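Local coordinates for protein alpha-L-rhamnosidase (Aspergillus terreus, PDB 6GSZ) that probably hydrolyses terminal non-reducing alpha-L-rhamnose residues of alpha-L-rhamnosides, at residues Q334-W339 with V417-V422; W339-V344 with E388-F393; T351-H356 with T376-L381. All coordinates share one frame; numbering follows the deposited sequence. Where two conformers were deposited one is given.

Contact 1: residues Q334-W339 with V417-V422; sequences QNLVGW and VTAIVV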
loop_
_atom_site.group_PDB
_atom_site.type_symbol
_atom_site.label_atom_id
_atom_site.label_comp_id
_atom_site.label_asym_id
_atom_site.label_seq_id
_atom_site.Cartn_x
_atom_site.Cartn_y
_atom_site.Cartn_z
ATOM N N GLN A 334 7.125 -0.598 19.373
ATOM C CA GLN A 334 7.062 -0.578 17.915
ATOM C C GLN A 334 6.359 0.717 17.539
ATOM O O GLN A 334 5.342 1.028 18.149
ATOM C CB GLN A 334 6.288 -1.783 17.389
ATOM C CG GLN A 334 6.029 -1.730 15.887
ATOM C CD GLN A 334 7.279 -1.801 15.032
ATOM O OE1 GLN A 334 8.128 -2.699 15.224
ATOM N NE2 GLN A 334 7.391 -0.860 14.077
ATOM N N ASN A 335 6.897 1.415 16.539
ATOM C CA ASN A 335 6.239 2.555 15.935
ATOM C C ASN A 335 5.219 1.992 14.942
ATOM O O ASN A 335 5.603 1.456 13.889
ATOM C CB ASN A 335 7.265 3.463 15.259
ATOM C CG ASN A 335 6.702 4.775 14.766
ATOM O OD1 ASN A 335 5.661 5.228 15.264
ATOM N ND2 ASN A 335 7.397 5.438 13.857
ATOM N N LEU A 336 3.947 2.056 15.313
ATOM C CA LEU A 336 2.866 1.431 14.605
ATOM C C LEU A 336 1.844 2.467 14.169
ATOM O O LEU A 336 1.901 3.636 14.547
ATOM C CB LEU A 336 2.251 0.299 15.430
ATOM C CG LEU A 336 1.794 0.636 16.845
ATOM C CD1 LEU A 336 0.422 1.197 16.800
ATOM C CD2 LEU A 336 1.807 -0.605 17.725
ATOM N N VAL A 337 0.903 2.002 13.364
ATOM C CA VAL A 337 -0.140 2.844 12.783
ATOM C C VAL A 337 -1.490 2.206 13.053
ATOM O O VAL A 337 -1.700 1.040 12.764
ATOM C CB VAL A 337 0.081 3.085 11.276
ATOM C CG1 VAL A 337 -1.049 3.903 10.690
ATOM C CG2 VAL A 337 1.397 3.806 11.067
ATOM N N GLY A 338 -2.378 2.997 13.681
ATOM C CA GLY A 338 -3.710 2.589 14.063
ATOM C C GLY A 338 -4.169 3.420 15.252
ATOM O O GLY A 338 -4.201 4.615 15.161
ATOM N N TRP A 339 -4.519 2.749 16.347
ATOM C CA TRP A 339 -5.127 3.455 17.476
ATOM C C TRP A 339 -5.117 2.535 18.694
ATOM O O TRP A 339 -4.671 1.394 18.617
ATOM C CB TRP A 339 -6.530 3.926 17.138
ATOM C CG TRP A 339 -7.469 2.897 16.615
ATOM C CD1 TRP A 339 -8.043 1.850 17.264
ATOM C CD2 TRP A 339 -7.937 2.826 15.259
ATOM N NE1 TRP A 339 -8.861 1.143 16.437
ATOM C CE2 TRP A 339 -8.815 1.722 15.195
ATOM C CE3 TRP A 339 -7.707 3.583 14.109
ATOM C CZ2 TRP A 339 -9.526 1.421 14.051
ATOM C CZ3 TRP A 339 -8.405 3.266 12.966
ATOM C CH2 TRP A 339 -9.303 2.214 12.954
ATOM N N VAL A 417 -5.311 -1.711 28.189
ATOM C CA VAL A 417 -4.945 -0.955 26.983
ATOM C C VAL A 417 -4.120 -1.862 26.070
ATOM O O VAL A 417 -3.241 -2.577 26.514
ATOM C CB VAL A 417 -4.232 0.389 27.281
ATOM C CG1 VAL A 417 -2.882 0.204 27.948
ATOM C CG2 VAL A 417 -4.089 1.271 26.039
ATOM N N THR A 418 -4.426 -1.763 24.769
ATOM C CA THR A 418 -3.645 -2.421 23.742
ATOM C C THR A 418 -3.666 -1.532 22.490
ATOM O O THR A 418 -4.516 -0.663 22.346
ATOM C CB THR A 418 -4.200 -3.828 23.509
ATOM O OG1 THR A 418 -3.137 -4.624 22.978
ATOM C CG2 THR A 418 -5.416 -3.838 22.607
ATOM N N ALA A 419 -2.708 -1.756 21.587
ATOM C CA ALA A 419 -2.665 -1.044 20.319
ATOM C C ALA A 419 -3.295 -1.933 19.248
ATOM O O ALA A 419 -3.108 -3.149 19.242
ATOM C CB ALA A 419 -1.281 -0.621 19.924
ATOM N N ILE A 420 -3.983 -1.270 18.325
ATOM C CA ILE A 420 -4.600 -1.912 17.193
ATOM C C ILE A 420 -3.864 -1.410 15.961
ATOM O O ILE A 420 -3.808 -0.239 15.712
ATOM C CB ILE A 420 -6.094 -1.578 17.113
ATOM C CG1 ILE A 420 -6.825 -1.824 18.444
ATOM C CG2 ILE A 420 -6.763 -2.305 15.949
ATOM C CD1 ILE A 420 -6.806 -3.245 18.945
ATOM N N VAL A 421 -3.317 -2.367 15.203
ATOM C CA VAL A 421 -2.559 -2.134 13.981
ATOM C C VAL A 421 -3.536 -2.148 12.804
ATOM O O VAL A 421 -4.235 -3.135 12.634
ATOM C CB VAL A 421 -1.443 -3.165 13.786
ATOM C CG1 VAL A 421 -0.674 -2.841 12.492
ATOM C CG2 VAL A 421 -0.518 -3.208 15.014
ATOM N N VAL A 422 -3.596 -1.014 12.067
ATOM C CA VAL A 422 -4.626 -0.793 11.057
ATOM C C VAL A 422 -3.919 -0.454 9.736
ATOM O O VAL A 422 -3.094 0.438 9.703
ATOM C CB VAL A 422 -5.563 0.338 11.518
ATOM C CG1 VAL A 422 -6.609 0.662 10.457
ATOM C CG2 VAL A 422 -6.235 0.056 12.853
#
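Trp339 holds CG between its backbone N and carbonyl carbon (chi1 53°), and chi2 (70°) turns the indole so that Val422 CG2, anti to the carbonyl carbon of its own residue, lies over one face. Val422 CG2 is 3.6 Å from the centroid of the six-membered ring of Trp339 and close to its normal, a well-centred CH-pi contact in which the two side chains cross at about a right angle. CG1 of the same valine touches the rim atoms CZ3 and CH2 of Trp339. Ile420 meets the five-membered part of the ring obliquely, its CB 3.9 Å from Trp339 CD1. The backbones join in a short antiparallel ladder. Trp339 and Ile420 form a hydrogen-bonded pair, with Ile420 N to Trp339 O at 2.8 Å and Trp339 N to Ile420 O at 3.1 Å. A third, almost straight bond runs from Val422 N to Val337 O (2.9 Å). Gly338, between the two bonded residues, lies opposite Val421 at the corner where the chain changes direction; with no side chain in the way, its CA can come within 3.3 Å of Ile420 O, a close CA-H...O approach. Before that corner, Leu336 CD2 packs on Ala419 CB at 3.8 Å, extending the contact with a small apolar patch. Here strand 335-337 runs at 64° to strand 417-422 and pairs with strand 396-398 through backbone bonding of Leu336 with Phe398; at the corner Gly338 bonds with His396. Strand 417-424 lies between strands 309-315 and 339-344, while Trp448 of helix 437-453 packs against Gln334, Leu336 and Val421.

Contact 2: residues W339-V344 with E388-F393; sequences WLRIRV and EWEPSF. With CA (calcium ion), chain B.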
loop_
_atom_site.group_PDB
_atom_site.type_symbol
_atom_site.label_atom_id
_atom_site.label_comp_id
_atom_site.label_asym_id
_atom_site.label_seq_id
_atom_site.Cartn_x
_atom_site.Cartn_y
_atom_site.Cartn_z
ATOM N N TRP A 339 -4.519 2.749 16.347
ATOM C CA TRP A 339 -5.127 3.455 17.476
ATOM C C TRP A 339 -5.117 2.535 18.694
ATOM O O TRP A 339 -4.671 1.394 18.617
ATOM C CB TRP A 339 -6.530 3.926 17.138
ATOM C CG TRP A 339 -7.469 2.897 16.615
ATOM C CD1 TRP A 339 -8.043 1.850 17.264
ATOM C CD2 TRP A 339 -7.937 2.826 15.259
ATOM N NE1 TRP A 339 -8.861 1.143 16.437
ATOM C CE2 TRP A 339 -8.815 1.722 15.195
ATOM C CE3 TRP A 339 -7.707 3.583 14.109
ATOM C CZ2 TRP A 339 -9.526 1.421 14.051
ATOM C CZ3 TRP A 339 -8.405 3.266 12.966
ATOM C CH2 TRP A 339 -9.303 2.214 12.954
ATOM N N LEU A 340 -5.632 3.044 19.811
ATOM C CA LEU A 340 -5.753 2.240 21.036
ATOM C C LEU A 340 -7.140 1.607 21.175
ATOM O O LEU A 340 -8.111 2.113 20.657
ATOM C CB LEU A 340 -5.541 3.132 22.264
ATOM C CG LEU A 340 -4.178 3.797 22.356
ATOM C CD1 LEU A 340 -4.129 4.701 23.573
ATOM C CD2 LEU A 340 -3.062 2.742 22.381
ATOM N N ARG A 341 -7.172 0.495 21.890
ATOM C CA ARG A 341 -8.396 -0.090 22.446
ATOM C C ARG A 341 -8.237 -0.094 23.962
ATOM O O ARG A 341 -7.212 -0.553 24.481
ATOM C CB ARG A 341 -8.607 -1.536 21.966
ATOM C CG ARG A 341 -9.859 -2.198 22.559
ATOM C CD ARG A 341 -10.019 -3.661 22.215
ATOM N NE ARG A 341 -9.089 -4.485 22.970
ATOM C CZ ARG A 341 -8.730 -5.742 22.659
ATOM N NH1 ARG A 341 -7.893 -6.409 23.443
ATOM N NH2 ARG A 341 -9.208 -6.320 21.566
ATOM N N ILE A 342 -9.230 0.463 24.662
ATOM C CA ILE A 342 -9.172 0.574 26.120
ATOM C C ILE A 342 -10.347 -0.209 26.699
ATOM O O ILE A 342 -11.386 -0.353 26.036
ATOM C CB ILE A 342 -9.174 2.044 26.603
ATOM C CG1 ILE A 342 -10.499 2.772 26.338
ATOM C CG2 ILE A 342 -7.958 2.764 26.039
ATOM C CD1 ILE A 342 -10.527 4.226 26.765
ATOM N N ARG A 343 -10.120 -0.742 27.910
ATOM C CA ARG A 343 -11.133 -1.372 28.700
ATOM C C ARG A 343 -10.983 -0.824 30.114
ATOM O O ARG A 343 -9.980 -1.104 30.775
ATOM C CB ARG A 343 -10.962 -2.892 28.649
ATOM C CG ARG A 343 -11.216 -3.478 27.267
ATOM C CD ARG A 343 -10.721 -4.884 27.008
ATOM N NE ARG A 343 -11.163 -5.399 25.709
ATOM C CZ ARG A 343 -10.967 -6.653 25.300
ATOM N NH1 ARG A 343 -10.173 -7.449 25.998
ATOM N NH2 ARG A 343 -11.574 -7.111 24.218
ATOM N N VAL A 344 -11.945 -0.003 30.542
ATOM C CA VAL A 344 -11.687 0.849 31.672
ATOM C C VAL A 344 -13.006 1.187 32.368
ATOM O O VAL A 344 -14.021 1.363 31.722
ATOM C CB VAL A 344 -10.961 2.128 31.211
ATOM C CG1 VAL A 344 -11.788 2.921 30.195
ATOM C CG2 VAL A 344 -10.544 3.004 32.384
ATOM N N GLU A 388 -15.535 -0.321 26.946
ATOM C CA GLU A 388 -14.558 -0.599 25.927
ATOM C C GLU A 388 -14.703 0.436 24.811
ATOM O O GLU A 388 -15.826 0.763 24.399
ATOM C CB GLU A 388 -14.736 -2.003 25.383
ATOM C CG GLU A 388 -14.457 -3.057 26.417
ATOM C CD GLU A 388 -14.446 -4.467 25.876
ATOM O OE1 GLU A 388 -15.064 -4.697 24.823
ATOM O OE2 GLU A 388 -13.805 -5.315 26.500
ATOM N N TRP A 389 -13.562 0.936 24.329
ATOM C CA TRP A 389 -13.581 1.984 23.301
ATOM C C TRP A 389 -12.381 1.832 22.388
ATOM O O TRP A 389 -11.265 1.557 22.822
ATOM C CB TRP A 389 -13.634 3.364 23.955
ATOM C CG TRP A 389 -13.463 4.540 23.037
ATOM C CD1 TRP A 389 -14.441 5.176 22.330
ATOM C CD2 TRP A 389 -12.240 5.214 22.710
ATOM N NE1 TRP A 389 -13.919 6.222 21.617
ATOM C CE2 TRP A 389 -12.563 6.253 21.814
ATOM C CE3 TRP A 389 -10.893 5.001 23.039
ATOM C CZ2 TRP A 389 -11.593 7.114 21.313
ATOM C CZ3 TRP A 389 -9.934 5.852 22.536
ATOM C CH2 TRP A 389 -10.286 6.893 21.683
ATOM N N GLU A 390 -12.666 2.160 21.128
ATOM C CA GLU A 390 -11.683 2.471 20.110
ATOM C C GLU A 390 -12.240 3.664 19.345
ATOM O O GLU A 390 -13.472 3.762 19.185
ATOM C CB GLU A 390 -11.467 1.338 19.092
ATOM C CG GLU A 390 -10.826 0.100 19.662
ATOM C CD GLU A 390 -10.690 -1.083 18.702
ATOM O OE1 GLU A 390 -10.598 -0.895 17.447
ATOM O OE2 GLU A 390 -10.642 -2.202 19.235
ATOM N N PRO A 391 -11.386 4.568 18.833
ATOM C CA PRO A 391 -11.891 5.648 17.990
ATOM C C PRO A 391 -12.437 5.086 16.682
ATOM O O PRO A 391 -12.066 3.961 16.266
ATOM C CB PRO A 391 -10.687 6.561 17.779
ATOM C CG PRO A 391 -9.500 5.602 17.925
ATOM C CD PRO A 391 -9.917 4.559 18.949
ATOM N N SER A 392 -13.221 5.904 15.991
ATOM C CA SER A 392 -13.929 5.481 14.785
ATOM C C SER A 392 -13.390 6.087 13.499
ATOM O O SER A 392 -13.300 5.373 12.478
ATOM C CB SER A 392 -15.407 5.832 14.899
ATOM O OG SER A 392 -16.045 5.044 15.888
ATOM N N PHE A 393 -12.999 7.352 13.505
ATOM C CA PHE A 393 -12.693 8.041 12.223
ATOM C C PHE A 393 -11.366 8.800 12.275
ATOM O O PHE A 393 -11.175 9.808 11.547
ATOM C CB PHE A 393 -13.835 8.972 11.825
ATOM C CG PHE A 393 -15.179 8.282 11.798
ATOM C CD1 PHE A 393 -15.428 7.229 10.931
ATOM C CD2 PHE A 393 -16.197 8.656 12.688
ATOM C CE1 PHE A 393 -16.664 6.597 10.918
ATOM C CE2 PHE A 393 -17.423 8.002 12.686
ATOM C CZ PHE A 393 -17.663 6.987 11.788
HETATM CA CA CA B . -16.012 2.613 15.770
HETATM O O HOH W 1 -14.907 1.815 17.538
HETATM O O HOH W 2 -17.620 2.659 16.975
#
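Ile342 and Trp389 form an antiparallel hydrogen-bonded pair, with Ile342 N to Trp389 O at 3.0 Å and Trp389 N to Ile342 O at 3.1 Å. On one face of this pair Ile342 CD1 meets the indole of Trp389 obliquely, 3.8 Å from CE3. On the other, Glu388 OE2 lies over a face of the Arg343 guanidinium, 2.8 Å from NE, a salt bridge between nearly parallel planes; each residue has a second conformer, so the pairing may not be constant. Arg341 CZ lies over the centre of the opposite face, 3.5 Å from the plane, and the carboxylate would offset part of the like-charge repulsion. Residues 388-389 belong to the edge strand of a four-stranded antiparallel sheet in the concanavalin-like domain. The pairing ends after Trp389; Pro391, with no N-H, puts CD against Leu340 O, which is buried without a partner. Trp339 NE1 donates in its ring plane to Glu390 OE1 at 2.9 Å, reaching that oxygen from above the carboxylate plane, while Glu390 OE2 forms a salt bridge with Arg311. Pro391 CG packs 3.5 Å from Trp339 CB. Just beyond, Ser392 OG binds calcium at 2.4 Å, together with Glu158 OE1 and two waters, one of which also donates to Glu390 O.

Contact 3: residues T351-H356 with T376-L381; sequences TIRFVH and TDHFTL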
loop_
_atom_site.group_PDB
_atom_site.type_symbol
_atom_site.label_atom_id
_atom_site.label_comp_id
_atom_site.label_asym_id
_atom_site.label_seq_id
_atom_site.Cartn_x
_atom_site.Cartn_y
_atom_site.Cartn_z
ATOM N N THR A 351 -12.467 12.702 32.142
ATOM C CA THR A 351 -11.921 12.571 30.813
ATOM C C THR A 351 -10.474 12.060 30.864
ATOM O O THR A 351 -9.611 12.621 31.555
ATOM C CB THR A 351 -11.991 13.915 30.066
ATOM O OG1 THR A 351 -13.336 14.389 30.100
ATOM C CG2 THR A 351 -11.498 13.839 28.629
ATOM N N ILE A 352 -10.215 11.019 30.063
ATOM C CA ILE A 352 -8.886 10.521 29.799
ATOM C C ILE A 352 -8.389 11.100 28.468
ATOM O O ILE A 352 -9.121 11.073 27.480
ATOM C CB ILE A 352 -8.886 8.981 29.713
ATOM C CG1 ILE A 352 -9.796 8.314 30.743
ATOM C CG2 ILE A 352 -7.464 8.457 29.764
ATOM C CD1 ILE A 352 -9.847 6.798 30.636
ATOM N N ARG A 353 -7.129 11.548 28.457
ATOM C CA ARG A 353 -6.497 12.076 27.260
ATOM C C ARG A 353 -5.321 11.175 26.870
ATOM O O ARG A 353 -4.547 10.731 27.755
ATOM C CB ARG A 353 -5.997 13.503 27.496
ATOM C CG ARG A 353 -5.453 14.186 26.250
ATOM C CD ARG A 353 -4.907 15.576 26.490
ATOM N NE ARG A 353 -3.711 15.524 27.311
ATOM C CZ ARG A 353 -3.096 16.585 27.811
ATOM N NH1 ARG A 353 -3.543 17.802 27.537
ATOM N NH2 ARG A 353 -2.011 16.423 28.554
ATOM N N PHE A 354 -5.221 10.931 25.549
ATOM C CA PHE A 354 -4.174 10.085 24.963
ATOM C C PHE A 354 -3.444 10.875 23.888
ATOM O O PHE A 354 -4.062 11.241 22.891
ATOM C CB PHE A 354 -4.800 8.836 24.351
ATOM C CG PHE A 354 -5.642 8.000 25.277
ATOM C CD1 PHE A 354 -5.083 7.036 26.074
ATOM C CD2 PHE A 354 -7.012 8.211 25.391
ATOM C CE1 PHE A 354 -5.858 6.268 26.925
ATOM C CE2 PHE A 354 -7.787 7.417 26.213
ATOM C CZ PHE A 354 -7.211 6.469 26.999
ATOM N N VAL A 355 -2.163 11.199 24.144
ATOM C CA VAL A 355 -1.364 11.962 23.200
ATOM C C VAL A 355 -0.337 11.010 22.575
ATOM O O VAL A 355 0.529 10.479 23.301
ATOM C CB VAL A 355 -0.676 13.167 23.881
ATOM C CG1 VAL A 355 0.225 13.928 22.929
ATOM C CG2 VAL A 355 -1.695 14.132 24.489
ATOM N N HIS A 356 -0.458 10.805 21.254
ATOM C CA HIS A 356 0.323 9.750 20.573
ATOM C C HIS A 356 1.540 10.344 19.856
ATOM O O HIS A 356 1.394 11.292 19.099
ATOM C CB HIS A 356 -0.586 9.045 19.546
ATOM C CG HIS A 356 -1.868 8.478 20.084
ATOM N ND1 HIS A 356 -2.937 9.283 20.429
ATOM C CD2 HIS A 356 -2.267 7.202 20.322
ATOM C CE1 HIS A 356 -3.942 8.512 20.817
ATOM N NE2 HIS A 356 -3.563 7.240 20.802
ATOM N N THR A 376 -4.453 13.388 19.283
ATOM C CA THR A 376 -4.898 13.344 20.671
ATOM C C THR A 376 -6.359 12.913 20.728
ATOM O O THR A 376 -7.207 13.547 20.092
ATOM C CB THR A 376 -4.682 14.697 21.337
ATOM O OG1 THR A 376 -3.286 15.003 21.365
ATOM C CG2 THR A 376 -5.223 14.764 22.751
ATOM N N ASP A 377 -6.605 11.845 21.490
ATOM C CA ASP A 377 -7.953 11.371 21.712
ATOM C C ASP A 377 -8.365 11.667 23.153
ATOM O O ASP A 377 -7.537 11.608 24.062
ATOM C CB ASP A 377 -8.070 9.889 21.406
ATOM C CG ASP A 377 -7.695 9.536 19.978
ATOM O OD1 ASP A 377 -7.888 10.407 19.053
ATOM O OD2 ASP A 377 -7.210 8.401 19.801
ATOM N N HIS A 378 -9.647 11.984 23.334
ATOM C CA HIS A 378 -10.232 12.210 24.648
ATOM C C HIS A 378 -11.404 11.258 24.820
ATOM O O HIS A 378 -12.277 11.229 23.940
ATOM C CB HIS A 378 -10.742 13.638 24.807
ATOM C CG HIS A 378 -9.685 14.691 24.869
ATOM N ND1 HIS A 378 -9.112 15.230 23.750
ATOM C CD2 HIS A 378 -9.131 15.326 25.924
ATOM C CE1 HIS A 378 -8.257 16.179 24.103
ATOM N NE2 HIS A 378 -8.244 16.259 25.442
ATOM N N PHE A 379 -11.449 10.565 25.961
ATOM C CA PHE A 379 -12.546 9.675 26.247
ATOM C C PHE A 379 -13.134 10.069 27.597
ATOM O O PHE A 379 -12.438 9.990 28.608
ATOM C CB PHE A 379 -12.085 8.215 26.275
ATOM C CG PHE A 379 -13.154 7.217 26.611
ATOM C CD1 PHE A 379 -14.015 6.733 25.639
ATOM C CD2 PHE A 379 -13.342 6.823 27.924
ATOM C CE1 PHE A 379 -15.031 5.854 25.953
ATOM C CE2 PHE A 379 -14.337 5.925 28.241
ATOM C CZ PHE A 379 -15.193 5.454 27.262
ATOM N N THR A 380 -14.402 10.472 27.580
ATOM C CA THR A 380 -15.081 10.815 28.841
ATOM C C THR A 380 -15.886 9.596 29.308
ATOM O O THR A 380 -16.767 9.058 28.573
ATOM C CB THR A 380 -15.943 12.058 28.739
ATOM O OG1 THR A 380 -15.106 13.145 28.352
ATOM C CG2 THR A 380 -16.666 12.358 30.045
ATOM N N LEU A 381 -15.572 9.167 30.537
ATOM C CA LEU A 381 -16.136 7.974 31.178
ATOM C C LEU A 381 -17.589 8.235 31.605
ATOM O O LEU A 381 -18.000 9.390 31.844
ATOM C CB LEU A 381 -15.305 7.648 32.424
ATOM C CG LEU A 381 -13.881 7.185 32.133
ATOM C CD1 LEU A 381 -12.913 7.673 33.200
ATOM C CD2 LEU A 381 -13.840 5.680 32.000
HETATM O O HOH W 3 -5.990 5.861 20.137
#
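The His378 ring has the aliphatic part of Arg353 over one face, with CG of Arg353 4.0 Å from the ring centroid in a CH-pi contact, and Thr351 CG2 at its edge in the ring plane, near CD2. Arg353 and His378 lie side by side and point the same way; CG of Arg353, anti to the backbone N (chi1 -174°), also touches Thr376 CG2 at 3.6 Å. The guanidinium beyond forms a salt bridge with Asp404. On the opposite face of the sheet the Phe354 ring receives Asp377 O and Phe379 CB at its edge. The Phe379 ring has Leu381 CD2 at its own edge and meets the ring of Trp389 with the planes about 45° apart. His356 CE1 lies 3.4 Å from Asp377 OD2, the two side chains crossing at about a right angle; a water joins them, 2.9 Å from His356 NE2 and donating to Asp377 OD2 at 2.8 Å. His356 ND1 is hydrogen-bonded to Ala375 O. His396 NE2 also bonds to Asp377 OD2, and the His396 ring stacks on that of His356. At the far end the hydroxyls of Thr351 and Thr380 are hydrogen-bonded, OG1 to OG1 at 2.8 Å. The backbones carry regular antiparallel pairing, with two-way bonds at Ile352-Phe379 and Phe354-Asp377; the Phe354 N to Asp377 O bond measures 2.8 Å. Arg353 and His378 occupy the non-hydrogen-bonded site between those pairs. Phe354 and Phe379 pack against strand 339-344 of a second sheet, with Asp377 buried among its hydrogen bonds on the same face, consistent with the beta-sandwich of a concanavalin-like domain.

How the contacts relate
The contacts nest along the chain, contact 3 inside the loop closed by contact 2 and contact 2 inside that of contact 1. Contacts 1 and 2, their centres 11 Å apart, share Trp339 and meet in one sheet, where strands 417-424 and 339-344 are neighbours and Arg341 N probably bonds to Thr418 O at 2.9 Å. Contact 3 lies in a second sheet packed on contact 2, with centres 10 Å apart: Trp389 CG is 3.4 Å from Phe379 CD1, and Leu340 CD1 3.6 Å from Phe354 CD1. Contacts 1 and 3, centres 15 Å apart, do not touch. Calcium sits at contact 2, whereas in contact 1 Gln334 and Asn335 bond to Thr736 of the six-hairpin glycosidase domain.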